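Local coordinates for fat acid-binding protein (Eubacterium ventriosum, PDB 3NYI), which probably binds long-chain fatty acids as a member of the DegV family and holds a stearic acid molecule in this structure, at residues Y5-D10 and D136-M141; K17-K22 and S266-A271; L30-D35 and D49-R54; R78-V81 and P86-C89; V223-L228 and S258-K263. One frame throughout, in Å; residues are numbered along the deposited sequence. Where two conformers were deposited one is given.

Contact 1 (Y5-D10 and D136-M141); sequences YKIVSD and DQFVRM
Helix-on-sheet packing of an alpha/beta layer brings Ile7, on strand 6-10, against Phe138 and Val139 of helix 128-143. The strand lies between parallel neighbours 25-33 and 87-91. At the nearest backbone point the CA atoms of Ile7 and Val139 are 8.1 Å apart, a gap that side chains have to span, and a single methyl group does most of this. Ile7 CD1 sits 3.6 Å from Val139 CG2 and 4.2 Å from Phe138 CD2. It reaches that far because CG1 stands anti to the carbonyl carbon (chi1 -61°) and the chain then runs on extended, carrying the methyl to the helix. The ring of Phe138 receives CD1 at its edge, near the ring plane, and not over a face; Val139 offers the methyl that lies beside its own backbone N. Other residues complete the surroundings: Phe90 meets the Phe138 ring edge-to-face and also touches Ile7, while Val25 packs on Ile7 from strand 25-33. Polar groups of the helix are handled away from the strand. Arg140 NE donates to Asp136 OD2 at 2.8 Å, with an N-H...O angle of 159°, the oxygen lying near the guanidinium plane but met from above the carboxylate plane; Arg140 NH2 has a second salt bridge, to Asp265. Between strand and helix there is no hydrogen bond, and all three touching residues are buried. The contact therefore probably depends on exclusion of water and on the fit of one isoleucine methyl between a valine methyl and an aromatic edge, with the charges kept to another side of the helix.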
# COMPACT_ATOMS: atom_id res chain seq x y z
N TYR A 5 -7.61 4.42 -20.43
CA TYR A 5 -6.28 4.17 -19.91
C TYR A 5 -6.17 2.78 -19.33
O TYR A 5 -7.14 2.23 -18.80
CB TYR A 5 -5.91 5.21 -18.85
CG TYR A 5 -5.50 6.53 -19.44
CD1 TYR A 5 -6.46 7.47 -19.82
CD2 TYR A 5 -4.16 6.83 -19.66
CE1 TYR A 5 -6.09 8.68 -20.38
CE2 TYR A 5 -3.78 8.04 -20.22
CZ TYR A 5 -4.75 8.96 -20.58
OH TYR A 5 -4.36 10.15 -21.14
N LYS A 6 -4.98 2.20 -19.46
CA LYS A 6 -4.70 0.97 -18.77
C LYS A 6 -3.93 1.30 -17.49
O LYS A 6 -2.76 1.70 -17.55
CB LYS A 6 -3.91 0.03 -19.67
CG LYS A 6 -4.75 -0.58 -20.77
CD LYS A 6 -5.78 -1.56 -20.23
CE LYS A 6 -6.55 -2.22 -21.37
NZ LYS A 6 -7.33 -3.41 -20.94
N ILE A 7 -4.61 1.17 -16.35
CA ILE A 7 -4.00 1.43 -15.05
C ILE A 7 -3.20 0.20 -14.58
O ILE A 7 -3.70 -0.92 -14.61
CB ILE A 7 -5.07 1.82 -14.02
CG1 ILE A 7 -5.76 3.11 -14.48
CG2 ILE A 7 -4.46 1.98 -12.63
CD1 ILE A 7 -6.97 3.52 -13.66
N VAL A 8 -1.95 0.43 -14.18
CA VAL A 8 -1.08 -0.63 -13.69
C VAL A 8 -0.55 -0.25 -12.30
O VAL A 8 -0.36 0.92 -12.00
CB VAL A 8 0.11 -0.87 -14.66
CG1 VAL A 8 0.99 -2.05 -14.20
CG2 VAL A 8 -0.41 -1.08 -16.10
N SER A 9 -0.36 -1.25 -11.44
CA SER A 9 0.29 -1.01 -10.14
C SER A 9 1.16 -2.21 -9.81
O SER A 9 0.93 -3.30 -10.35
CB SER A 9 -0.76 -0.82 -9.04
OG SER A 9 -0.14 -0.62 -7.77
N ASP A 10 2.17 -2.00 -8.96
CA ASP A 10 2.90 -3.13 -8.41
C ASP A 10 2.04 -3.74 -7.32
O ASP A 10 1.06 -3.13 -6.86
CB ASP A 10 4.32 -2.74 -7.94
CG ASP A 10 4.32 -1.76 -6.76
OD1 ASP A 10 3.33 -1.74 -6.01
OD2 ASP A 10 5.32 -1.03 -6.57
N ASP A 136 -7.56 4.16 -6.47
CA ASP A 136 -9.02 4.30 -6.53
C ASP A 136 -9.48 5.74 -6.79
O ASP A 136 -10.45 5.95 -7.53
CB ASP A 136 -9.67 3.72 -5.27
CG ASP A 136 -11.19 3.73 -5.35
OD1 ASP A 136 -11.74 3.10 -6.28
OD2 ASP A 136 -11.81 4.40 -4.50
N GLN A 137 -8.81 6.73 -6.23
CA GLN A 137 -9.15 8.11 -6.56
C GLN A 137 -8.93 8.34 -8.06
O GLN A 137 -9.73 8.98 -8.72
CB GLN A 137 -8.36 9.12 -5.73
CG GLN A 137 -8.83 9.23 -4.29
CD GLN A 137 -10.26 9.76 -4.18
OE1 GLN A 137 -10.59 10.78 -4.77
NE2 GLN A 137 -11.11 9.04 -3.45
N PHE A 138 -7.84 7.79 -8.59
CA PHE A 138 -7.54 7.94 -10.01
C PHE A 138 -8.59 7.23 -10.86
O PHE A 138 -9.07 7.78 -11.85
CB PHE A 138 -6.14 7.38 -10.34
CG PHE A 138 -5.52 8.01 -11.55
CD1 PHE A 138 -4.88 9.23 -11.45
CD2 PHE A 138 -5.61 7.39 -12.79
CE1 PHE A 138 -4.34 9.84 -12.56
CE2 PHE A 138 -5.06 7.99 -13.91
CZ PHE A 138 -4.42 9.21 -13.80
N VAL A 139 -8.94 6.00 -10.48
CA VAL A 139 -10.00 5.26 -11.16
C VAL A 139 -11.31 6.05 -11.15
O VAL A 139 -12.00 6.14 -12.17
CB VAL A 139 -10.22 3.87 -10.53
CG1 VAL A 139 -11.53 3.25 -11.03
CG2 VAL A 139 -9.02 2.95 -10.80
N ARG A 140 -11.63 6.63 -10.00
CA ARG A 140 -12.83 7.47 -9.88
C ARG A 140 -12.82 8.66 -10.84
O ARG A 140 -13.79 8.91 -11.55
CB ARG A 140 -13.00 7.98 -8.45
CG ARG A 140 -13.35 6.92 -7.43
CD ARG A 140 -13.33 7.51 -6.03
NE ARG A 140 -13.57 6.49 -5.01
CZ ARG A 140 -14.48 6.61 -4.05
NH1 ARG A 140 -15.23 7.70 -3.97
NH2 ARG A 140 -14.64 5.63 -3.17
N MSE A 141 -11.71 9.39 -10.86
CA MSE A 141 -11.60 10.58 -11.70
C MSE A 141 -11.83 10.28 -13.17
O MSE A 141 -12.59 10.99 -13.85
CB MSE A 141 -10.27 11.33 -11.47
CG MSE A 141 -10.19 11.97 -10.08
SE MSE A 141 -8.60 13.09 -9.82
CE MSE A 141 -7.32 11.66 -9.43

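Contact 2 (K17-K22 and S266-A271); sequences KEYLEK and SETNVA
Glu267 OE1 is gripped by two groups: Lys22 NZ donates to it at 3.0 Å in a salt bridge, and His23 NE2, just past the 17-22 segment, is hydrogen-bonded to the same oxygen. The ammonium group comes from above the carboxylate plane, 61° out of it. Lys22 gets there with CG anti to its backbone N (chi1 -179°) and every later bond extended, which also lays CD 3.5 Å from Glu267 OE1. Deeper in, Tyr19 stands across the glutamate: its CD1 is 3.9 Å from the backbone O of Glu267, and ring and carboxylate planes are 44° apart. Tyr19 CE1 looks on to Thr268 CG2 at a looser 4.4 Å. Both hydroxyls of this inner layer have partners elsewhere, Tyr19 OH with Asp136 OD1 and Thr268 OG1 with Ser239 OG. A glutamine in place of Glu267 would probably leave the Lys22 ammonium without its countercharge and weaken the tie between helix 17-23 and the 3-10 segment 266-267. Evidence thus points to a graded joint between the N-terminal helix and the chain leading into strand 270-271: buried tyrosine and threonine inside, and a lysine-glutamate pair at the solvent side, where water probably softens its strength.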
# COMPACT_ATOMS: atom_id res chain seq x y z
N LYS A 17 -8.96 -8.98 -5.57
CA LYS A 17 -9.22 -9.62 -6.86
C LYS A 17 -10.43 -8.99 -7.55
O LYS A 17 -10.39 -8.68 -8.74
CB LYS A 17 -9.45 -11.12 -6.70
CG LYS A 17 -8.19 -11.91 -6.39
CD LYS A 17 -7.23 -11.90 -7.57
CE LYS A 17 -6.04 -12.82 -7.32
NZ LYS A 17 -6.44 -14.25 -7.18
N GLU A 18 -11.51 -8.81 -6.78
CA GLU A 18 -12.74 -8.20 -7.28
C GLU A 18 -12.50 -6.81 -7.86
O GLU A 18 -13.05 -6.46 -8.91
CB GLU A 18 -13.77 -8.05 -6.17
CG GLU A 18 -14.36 -9.32 -5.63
CD GLU A 18 -15.53 -9.03 -4.69
OE1 GLU A 18 -15.89 -7.84 -4.55
OE2 GLU A 18 -16.08 -9.99 -4.10
N TYR A 19 -11.73 -6.00 -7.15
CA TYR A 19 -11.51 -4.62 -7.56
C TYR A 19 -10.76 -4.60 -8.88
O TYR A 19 -11.09 -3.82 -9.78
CB TYR A 19 -10.71 -3.85 -6.50
CG TYR A 19 -10.58 -2.38 -6.83
CD1 TYR A 19 -11.37 -1.44 -6.18
CD2 TYR A 19 -9.69 -1.95 -7.80
CE1 TYR A 19 -11.26 -0.09 -6.47
CE2 TYR A 19 -9.57 -0.60 -8.11
CZ TYR A 19 -10.36 0.32 -7.45
OH TYR A 19 -10.23 1.65 -7.76
N LEU A 20 -9.76 -5.46 -9.00
CA LEU A 20 -8.93 -5.52 -10.19
C LEU A 20 -9.76 -5.84 -11.43
O LEU A 20 -9.61 -5.21 -12.47
CB LEU A 20 -7.80 -6.55 -10.03
CG LEU A 20 -6.83 -6.25 -8.88
CD1 LEU A 20 -5.81 -7.36 -8.77
CD2 LEU A 20 -6.15 -4.91 -9.09
N GLU A 21 -10.64 -6.83 -11.31
CA GLU A 21 -11.50 -7.20 -12.43
C GLU A 21 -12.50 -6.09 -12.75
O GLU A 21 -12.67 -5.71 -13.91
CB GLU A 21 -12.24 -8.51 -12.14
CG GLU A 21 -13.17 -8.93 -13.26
CD GLU A 21 -13.68 -10.35 -13.11
OE1 GLU A 21 -14.72 -10.54 -12.45
OE2 GLU A 21 -13.03 -11.28 -13.65
N LYS A 22 -13.14 -5.56 -11.72
CA LYS A 22 -14.15 -4.53 -11.90
C LYS A 22 -13.62 -3.29 -12.60
O LYS A 22 -14.27 -2.76 -13.50
CB LYS A 22 -14.75 -4.13 -10.56
CG LYS A 22 -15.83 -3.08 -10.66
CD LYS A 22 -16.47 -2.87 -9.32
CE LYS A 22 -17.57 -1.84 -9.37
NZ LYS A 22 -17.96 -1.47 -7.98
N SER A 266 -15.61 0.20 1.43
CA SER A 266 -15.22 -1.20 1.52
C SER A 266 -14.44 -1.68 0.32
O SER A 266 -13.68 -2.65 0.41
CB SER A 266 -16.45 -2.08 1.77
OG SER A 266 -17.42 -1.86 0.77
N GLU A 267 -14.61 -1.02 -0.82
CA GLU A 267 -13.90 -1.43 -2.03
C GLU A 267 -12.39 -1.41 -1.83
O GLU A 267 -11.66 -2.22 -2.41
CB GLU A 267 -14.27 -0.55 -3.22
CG GLU A 267 -15.43 -1.05 -4.05
CD GLU A 267 -15.40 -0.51 -5.48
OE1 GLU A 267 -15.37 -1.34 -6.42
OE2 GLU A 267 -15.38 0.72 -5.66
N THR A 268 -11.93 -0.48 -0.99
CA THR A 268 -10.49 -0.30 -0.78
C THR A 268 -9.98 -0.77 0.59
O THR A 268 -8.85 -0.48 0.96
CB THR A 268 -10.04 1.16 -1.04
OG1 THR A 268 -11.01 2.07 -0.49
CG2 THR A 268 -9.93 1.40 -2.56
N ASN A 269 -10.82 -1.49 1.33
CA ASN A 269 -10.32 -2.25 2.46
C ASN A 269 -9.34 -3.27 1.87
O ASN A 269 -9.55 -3.74 0.76
CB ASN A 269 -11.46 -3.01 3.16
CG ASN A 269 -12.34 -2.10 3.99
OD1 ASN A 269 -11.99 -0.94 4.24
ND2 ASN A 269 -13.50 -2.61 4.42
N VAL A 270 -8.29 -3.61 2.60
CA VAL A 270 -7.34 -4.59 2.06
C VAL A 270 -6.94 -5.65 3.06
O VAL A 270 -6.83 -5.39 4.26
CB VAL A 270 -6.06 -3.92 1.54
CG1 VAL A 270 -6.37 -3.03 0.33
CG2 VAL A 270 -5.35 -3.13 2.66
N ALA A 271 -6.72 -6.86 2.56
CA ALA A 271 -5.98 -7.85 3.31
C ALA A 271 -4.53 -7.51 3.04
O ALA A 271 -4.04 -7.67 1.92
CB ALA A 271 -6.31 -9.26 2.81

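Contact 3 (L30-D35 and D49-R54)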
# COMPACT_ATOMS: atom_id res chain seq x y z
N LEU A 30 5.66 -8.03 -6.98
CA LEU A 30 6.95 -8.17 -6.30
C LEU A 30 7.15 -9.66 -6.00
O LEU A 30 6.25 -10.46 -6.22
CB LEU A 30 7.01 -7.31 -5.04
CG LEU A 30 7.41 -5.86 -5.35
CD1 LEU A 30 6.22 -5.02 -5.87
CD2 LEU A 30 8.03 -5.18 -4.12
N SER A 31 8.33 -10.02 -5.50
CA SER A 31 8.58 -11.42 -5.13
C SER A 31 8.97 -11.54 -3.66
O SER A 31 9.42 -10.57 -3.03
CB SER A 31 9.66 -12.04 -6.02
OG SER A 31 9.21 -12.07 -7.37
N VAL A 32 8.77 -12.73 -3.12
CA VAL A 32 9.20 -13.04 -1.76
C VAL A 32 10.06 -14.31 -1.76
O VAL A 32 9.86 -15.20 -2.59
CB VAL A 32 8.01 -13.18 -0.81
CG1 VAL A 32 7.04 -14.25 -1.31
CG2 VAL A 32 8.47 -13.49 0.59
N SER A 33 11.03 -14.38 -0.84
CA SER A 33 11.86 -15.57 -0.68
C SER A 33 11.96 -15.92 0.79
O SER A 33 12.10 -15.03 1.63
CB SER A 33 13.26 -15.39 -1.25
OG SER A 33 14.08 -16.53 -0.96
N PHE A 34 11.90 -17.20 1.10
CA PHE A 34 12.04 -17.66 2.48
C PHE A 34 13.45 -18.12 2.81
O PHE A 34 13.86 -18.06 3.96
CB PHE A 34 11.00 -18.75 2.77
CG PHE A 34 9.60 -18.28 2.55
CD1 PHE A 34 8.98 -17.46 3.47
CD2 PHE A 34 8.93 -18.61 1.38
CE1 PHE A 34 7.70 -17.00 3.26
CE2 PHE A 34 7.64 -18.14 1.16
CZ PHE A 34 7.03 -17.33 2.10
N ASP A 35 14.19 -18.56 1.80
CA ASP A 35 15.55 -19.04 2.02
C ASP A 35 16.60 -18.10 1.45
O ASP A 35 17.80 -18.33 1.63
CB ASP A 35 15.73 -20.45 1.45
CG ASP A 35 15.45 -20.53 -0.04
OD1 ASP A 35 15.37 -19.47 -0.71
OD2 ASP A 35 15.32 -21.66 -0.55
N ASP A 49 -2.17 -15.72 1.92
CA ASP A 49 -2.42 -16.49 3.13
C ASP A 49 -1.29 -17.47 3.47
O ASP A 49 -0.95 -17.63 4.64
CB ASP A 49 -3.79 -17.19 3.06
CG ASP A 49 -4.95 -16.21 3.23
OD1 ASP A 49 -4.70 -14.99 3.41
OD2 ASP A 49 -6.12 -16.64 3.19
N GLU A 50 -0.71 -18.12 2.45
CA GLU A 50 0.39 -19.07 2.68
C GLU A 50 1.59 -18.38 3.30
O GLU A 50 2.24 -18.92 4.19
CB GLU A 50 0.86 -19.68 1.37
CG GLU A 50 -0.16 -20.40 0.54
CD GLU A 50 0.47 -20.97 -0.72
OE1 GLU A 50 0.27 -20.38 -1.80
OE2 GLU A 50 1.19 -21.98 -0.61
N CYS A 51 1.90 -17.19 2.79
CA CYS A 51 3.04 -16.45 3.30
C CYS A 51 2.87 -16.10 4.77
O CYS A 51 3.80 -16.26 5.56
CB CYS A 51 3.27 -15.18 2.47
SG CYS A 51 4.76 -14.28 2.89
N TYR A 52 1.69 -15.62 5.15
CA TYR A 52 1.44 -15.28 6.54
C TYR A 52 1.63 -16.53 7.40
O TYR A 52 2.16 -16.46 8.51
CB TYR A 52 0.03 -14.72 6.72
CG TYR A 52 -0.10 -13.21 6.53
CD1 TYR A 52 -0.25 -12.65 5.27
CD2 TYR A 52 -0.12 -12.35 7.63
CE1 TYR A 52 -0.40 -11.26 5.11
CE2 TYR A 52 -0.28 -10.97 7.48
CZ TYR A 52 -0.41 -10.43 6.22
OH TYR A 52 -0.57 -9.06 6.07
N GLN A 53 1.17 -17.66 6.89
CA GLN A 53 1.27 -18.93 7.62
C GLN A 53 2.72 -19.29 7.91
O GLN A 53 3.05 -19.64 9.05
CB GLN A 53 0.59 -20.07 6.86
CG GLN A 53 -0.84 -20.34 7.29
CD GLN A 53 -0.96 -20.64 8.78
OE1 GLN A 53 -0.04 -21.14 9.42
NE2 GLN A 53 -2.13 -20.34 9.34
N ARG A 54 3.58 -19.22 6.90
CA ARG A 54 4.99 -19.53 7.09
C ARG A 54 5.57 -18.70 8.23
O ARG A 54 6.31 -19.21 9.06
CB ARG A 54 5.79 -19.28 5.81
CG ARG A 54 5.52 -20.28 4.70
CD ARG A 54 6.03 -21.67 5.07
NE ARG A 54 7.44 -21.65 5.46
CZ ARG A 54 8.45 -21.69 4.60
NH1 ARG A 54 8.22 -21.75 3.30
NH2 ARG A 54 9.70 -21.68 5.05
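Phe34, just past strand 25-33, meets helix 48-57 all the way from CB to CZ. Its CB begins beneath the guanidinium group, 3.9 Å from Arg54 NH2. The next atoms, CG and CD2, lie under the other nitrogen, CD2 being 3.7 Å from Arg54 NH1. Further out, on the opposite ring flank, CE1 meets the aliphatic root of the same arginine, 3.9 Å from Arg54 CB. At the tip, CZ is 3.9 Å from Cys51 SG, a sulfur-aromatic contact made at the ring edge. The cation-pi geometry is sound for the conformer given: Arg54 CZ is 4.5 Å from the ring centroid and 24° off the normal, with the two planes inclined by 34°. Bends at chi2 and chi3 fold the arginine back over the ring; a second conformer was deposited, so this cover is probably not constant. Cys51 SG also touches Val32 CG2, at 4.4 Å, taking the contact back to the strand. Replacing Phe34 with an alanine would probably strip the guanidinium of its aromatic platform and open a gap beside the cysteine sulfur. Ile46 and Leu61 add further apolar neighbours to the phenylalanine. The stearic acid touches Leu30, at the other end of the 30-35 segment. Here the hairpin of strands 25-33 and 39-41 is followed by a helix that folds back on it, an aromatic at the hairpin turn plugging the join under an arginine lid.

Contact 4 (R78-V81 and P86-C89); sequences RSFV and PVVC
Val87 CG2 makes both contacts of the first shell, 3.7 Å from Phe80 CB and 4.4 Å from Val81 CG2. This methyl stands anti to the carbonyl carbon of Val87, while CG1 takes the place anti to the backbone N (chi1 171°), and it thus comes up against two successive residues of the helix. Phe80 touches it at the root of its side chain; the ring beyond is met obliquely by the methyl, neither squarely over a face nor at an edge. CA atoms of Phe80 and Val87 are 7.2 Å apart, and those of Val81 and Pro86 6.5 Å, consistent with the four-residue connection between helix 70-81 and the segment leading into strand 87-91.

The second shell explains the setting. The Phe80 side chain runs on to Lys6 and Val8 of strand 6-10, Val8 and Phe77 also pack on Val87, and Val81 rests on Ala117 and Ile119. Outward again, sheet bonding fixes the valine: its backbone pairs with Cys120 of strand 119-123 and with Asn118 just before that strand, and Pro86 and Val88 pair with strand 6-10. Ser79 OG is bonded to Val76 O within the helix, and Ser79 O accepts from Gln83 NE2 just past its end. No hydrogen bond joins the two segments. With apolar atoms alone meeting, burial of the valine methyl, on a strand held by main-chain pairing, probably helps to seat the helix end.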
# COMPACT_ATOMS: atom_id res chain seq x y z
N ARG A 78 4.60 -2.98 -22.82
CA ARG A 78 4.68 -3.27 -24.25
C ARG A 78 3.37 -3.80 -24.81
O ARG A 78 2.91 -3.35 -25.86
CB ARG A 78 5.82 -4.27 -24.52
CG ARG A 78 6.55 -4.02 -25.82
CD ARG A 78 7.56 -5.12 -26.11
NE ARG A 78 8.47 -5.34 -24.99
CZ ARG A 78 9.65 -4.74 -24.86
NH1 ARG A 78 10.08 -3.87 -25.77
NH2 ARG A 78 10.42 -5.02 -23.81
N SER A 79 2.76 -4.75 -24.12
CA SER A 79 1.54 -5.37 -24.62
C SER A 79 0.38 -4.37 -24.73
O SER A 79 -0.40 -4.42 -25.68
CB SER A 79 1.13 -6.57 -23.76
OG SER A 79 0.63 -6.15 -22.50
N PHE A 80 0.28 -3.46 -23.77
CA PHE A 80 -0.74 -2.42 -23.84
C PHE A 80 -0.42 -1.41 -24.95
O PHE A 80 -1.30 -1.04 -25.73
CB PHE A 80 -0.90 -1.70 -22.49
CG PHE A 80 -1.55 -2.53 -21.42
CD1 PHE A 80 -2.68 -3.29 -21.70
CD2 PHE A 80 -1.03 -2.55 -20.13
CE1 PHE A 80 -3.29 -4.06 -20.71
CE2 PHE A 80 -1.64 -3.32 -19.14
CZ PHE A 80 -2.76 -4.07 -19.43
N VAL A 81 0.83 -0.96 -25.00
CA VAL A 81 1.25 0.07 -25.95
C VAL A 81 1.12 -0.34 -27.43
O VAL A 81 0.77 0.47 -28.29
CB VAL A 81 2.70 0.52 -25.68
CG1 VAL A 81 3.31 1.16 -26.91
CG2 VAL A 81 2.73 1.49 -24.50
N PRO A 86 -2.82 4.12 -23.82
CA PRO A 86 -1.95 4.89 -22.93
C PRO A 86 -1.87 4.15 -21.60
O PRO A 86 -2.84 3.50 -21.21
CB PRO A 86 -2.71 6.21 -22.75
CG PRO A 86 -3.82 6.19 -23.73
CD PRO A 86 -4.13 4.76 -24.02
N VAL A 87 -0.74 4.23 -20.91
CA VAL A 87 -0.55 3.48 -19.68
C VAL A 87 -0.26 4.40 -18.50
O VAL A 87 0.52 5.33 -18.61
CB VAL A 87 0.64 2.48 -19.83
CG1 VAL A 87 0.98 1.85 -18.48
CG2 VAL A 87 0.32 1.41 -20.86
N VAL A 88 -0.90 4.13 -17.36
CA VAL A 88 -0.54 4.81 -16.13
C VAL A 88 -0.18 3.80 -15.07
O VAL A 88 -0.97 2.93 -14.74
CB VAL A 88 -1.70 5.69 -15.59
CG1 VAL A 88 -1.21 6.49 -14.42
CG2 VAL A 88 -2.22 6.60 -16.68
N CYS A 89 1.03 3.93 -14.51
CA CYS A 89 1.56 2.91 -13.62
C CYS A 89 1.93 3.47 -12.24
O CYS A 89 2.75 4.37 -12.15
CB CYS A 89 2.78 2.27 -14.28
SG CYS A 89 3.59 1.01 -13.27

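Contact 5 (V223-L228 and S258-K263); sequences VAKKYL and STLDVK
Two helices, 213-231 and 246-260, pack side by side on one sheet of the chain here, Lys225 and Leu228 of the first meeting Leu260 at the C-terminal end of the second. The closest CA atoms, those of Lys225 and Leu260, are 6.1 Å apart, near enough for short side-chain contacts. Leu260 supplies both branches: CD1 lies 3.6 Å from Leu228 CD1, and CD2 lies 3.7 Å from Lys225 CB. The two leucine side chains cross at about a right angle. With CG of Leu260 anti to the carbonyl carbon (chi1 -55°), the forked tip is carried over to the first helix although its CB does not aim there directly. Only the aliphatic part of Lys225 takes part, CD passing 4.3 Å from Thr259 O; its ammonium group is in a salt bridge with Asp229. Right after Leu260 the helix ends, as Asp261 turns to positive phi (58°), and the carbonyl of Asp261 bonds Lys233 NZ. Underneath, both Ala224 and Leu260 touch Leu287 of strand 285-291. The buried leucine pair thus makes an apolar seam against the sheet, while the lysine lends its methylenes to the outer side of the contact and keeps its charge for its own helix.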
# COMPACT_ATOMS: atom_id res chain seq x y z
N VAL A 223 -5.13 8.66 17.11
CA VAL A 223 -4.26 9.42 16.23
C VAL A 223 -4.96 9.74 14.89
O VAL A 223 -4.83 10.84 14.34
CB VAL A 223 -2.94 8.66 15.95
CG1 VAL A 223 -2.17 9.38 14.88
CG2 VAL A 223 -2.11 8.57 17.22
N ALA A 224 -5.71 8.78 14.36
CA ALA A 224 -6.41 9.03 13.10
C ALA A 224 -7.49 10.10 13.33
O ALA A 224 -7.70 10.97 12.49
CB ALA A 224 -7.04 7.78 12.58
N LYS A 225 -8.17 10.01 14.46
CA LYS A 225 -9.30 10.90 14.75
C LYS A 225 -8.85 12.36 14.79
O LYS A 225 -9.51 13.24 14.24
CB LYS A 225 -9.99 10.51 16.04
CG LYS A 225 -11.19 11.44 16.37
CD LYS A 225 -11.92 11.01 17.64
CE LYS A 225 -12.91 12.09 18.11
NZ LYS A 225 -13.71 12.63 16.97
N LYS A 226 -7.71 12.59 15.44
CA LYS A 226 -7.10 13.91 15.49
C LYS A 226 -6.80 14.46 14.09
O LYS A 226 -7.09 15.61 13.79
CB LYS A 226 -5.81 13.85 16.32
CG LYS A 226 -5.02 15.15 16.35
CD LYS A 226 -3.72 14.99 17.15
CE LYS A 226 -2.98 16.31 17.26
NZ LYS A 226 -3.81 17.33 17.96
N TYR A 227 -6.22 13.64 13.22
CA TYR A 227 -5.94 14.07 11.87
C TYR A 227 -7.21 14.36 11.08
O TYR A 227 -7.31 15.38 10.37
CB TYR A 227 -5.11 12.99 11.15
CG TYR A 227 -4.84 13.32 9.71
CD1 TYR A 227 -3.86 14.24 9.36
CD2 TYR A 227 -5.57 12.70 8.68
CE1 TYR A 227 -3.60 14.56 8.04
CE2 TYR A 227 -5.30 13.00 7.33
CZ TYR A 227 -4.32 13.93 7.02
OH TYR A 227 -4.03 14.25 5.71
N LEU A 228 -8.20 13.47 11.18
CA LEU A 228 -9.44 13.68 10.44
C LEU A 228 -10.19 14.91 10.94
O LEU A 228 -10.71 15.69 10.15
CB LEU A 228 -10.34 12.44 10.49
CG LEU A 228 -9.77 11.26 9.68
CD1 LEU A 228 -10.57 9.99 9.94
CD2 LEU A 228 -9.74 11.59 8.19
N SER A 258 -17.40 3.30 14.43
CA SER A 258 -17.97 3.80 15.67
C SER A 258 -17.16 4.97 16.22
O SER A 258 -17.72 6.02 16.56
CB SER A 258 -18.01 2.66 16.69
OG SER A 258 -18.31 3.14 17.99
N THR A 259 -15.85 4.80 16.30
CA THR A 259 -15.00 5.82 16.91
C THR A 259 -14.92 7.09 16.06
O THR A 259 -14.98 8.21 16.59
CB THR A 259 -13.60 5.28 17.21
OG1 THR A 259 -13.72 4.17 18.11
CG2 THR A 259 -12.73 6.36 17.86
N LEU A 260 -14.80 6.92 14.76
CA LEU A 260 -14.63 8.04 13.85
C LEU A 260 -15.96 8.58 13.32
O LEU A 260 -16.01 9.67 12.75
CB LEU A 260 -13.75 7.64 12.67
CG LEU A 260 -12.37 7.07 12.99
CD1 LEU A 260 -11.54 7.01 11.71
CD2 LEU A 260 -11.68 7.90 14.06
N ASP A 261 -17.03 7.81 13.52
CA ASP A 261 -18.34 8.18 12.98
C ASP A 261 -18.27 8.32 11.46
O ASP A 261 -18.65 9.34 10.88
CB ASP A 261 -18.86 9.47 13.60
CG ASP A 261 -20.31 9.76 13.23
OD1 ASP A 261 -21.08 8.79 13.09
OD2 ASP A 261 -20.66 10.94 13.08
N VAL A 262 -17.75 7.28 10.80
CA VAL A 262 -17.73 7.24 9.35
C VAL A 262 -18.20 5.88 8.88
O VAL A 262 -18.34 4.95 9.67
CB VAL A 262 -16.32 7.49 8.80
CG1 VAL A 262 -15.79 8.83 9.29
CG2 VAL A 262 -15.37 6.36 9.22
N LYS A 263 -18.45 5.77 7.59
CA LYS A 263 -18.68 4.48 6.98
C LYS A 263 -17.49 4.18 6.08
O LYS A 263 -17.13 5.00 5.24
CB LYS A 263 -19.98 4.49 6.18
CG LYS A 263 -21.22 4.25 7.02
CD LYS A 263 -21.43 2.76 7.28
CE LYS A 263 -22.49 2.50 8.34
NZ LYS A 263 -22.01 2.87 9.71

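In the fold
Contacts 1 and 4 are buried and apolar and flank opposite faces of one sheet, whose strands 6-10 and 87-91 are neighbours, joined by backbone bonds such as Val8 N to Val88 O. Contact 2 touches contact 1 through the helix, yet adds a salt bridge on its exposed side; the segments of contacts 1 and 2 alternate along the sequence. Contact 3 reaches the same sheet by strand 25-33, packs at Asp10 and Leu30 against contact 1, and ends in a solvent-side cation-pi pair. Contact 5 stands apart on the other sheet, its centre about 38 Å from that of contact 4. Charged residues thus enter contacts 2, 3 and 5 on their solvent-facing sides, but neither 1 nor 4.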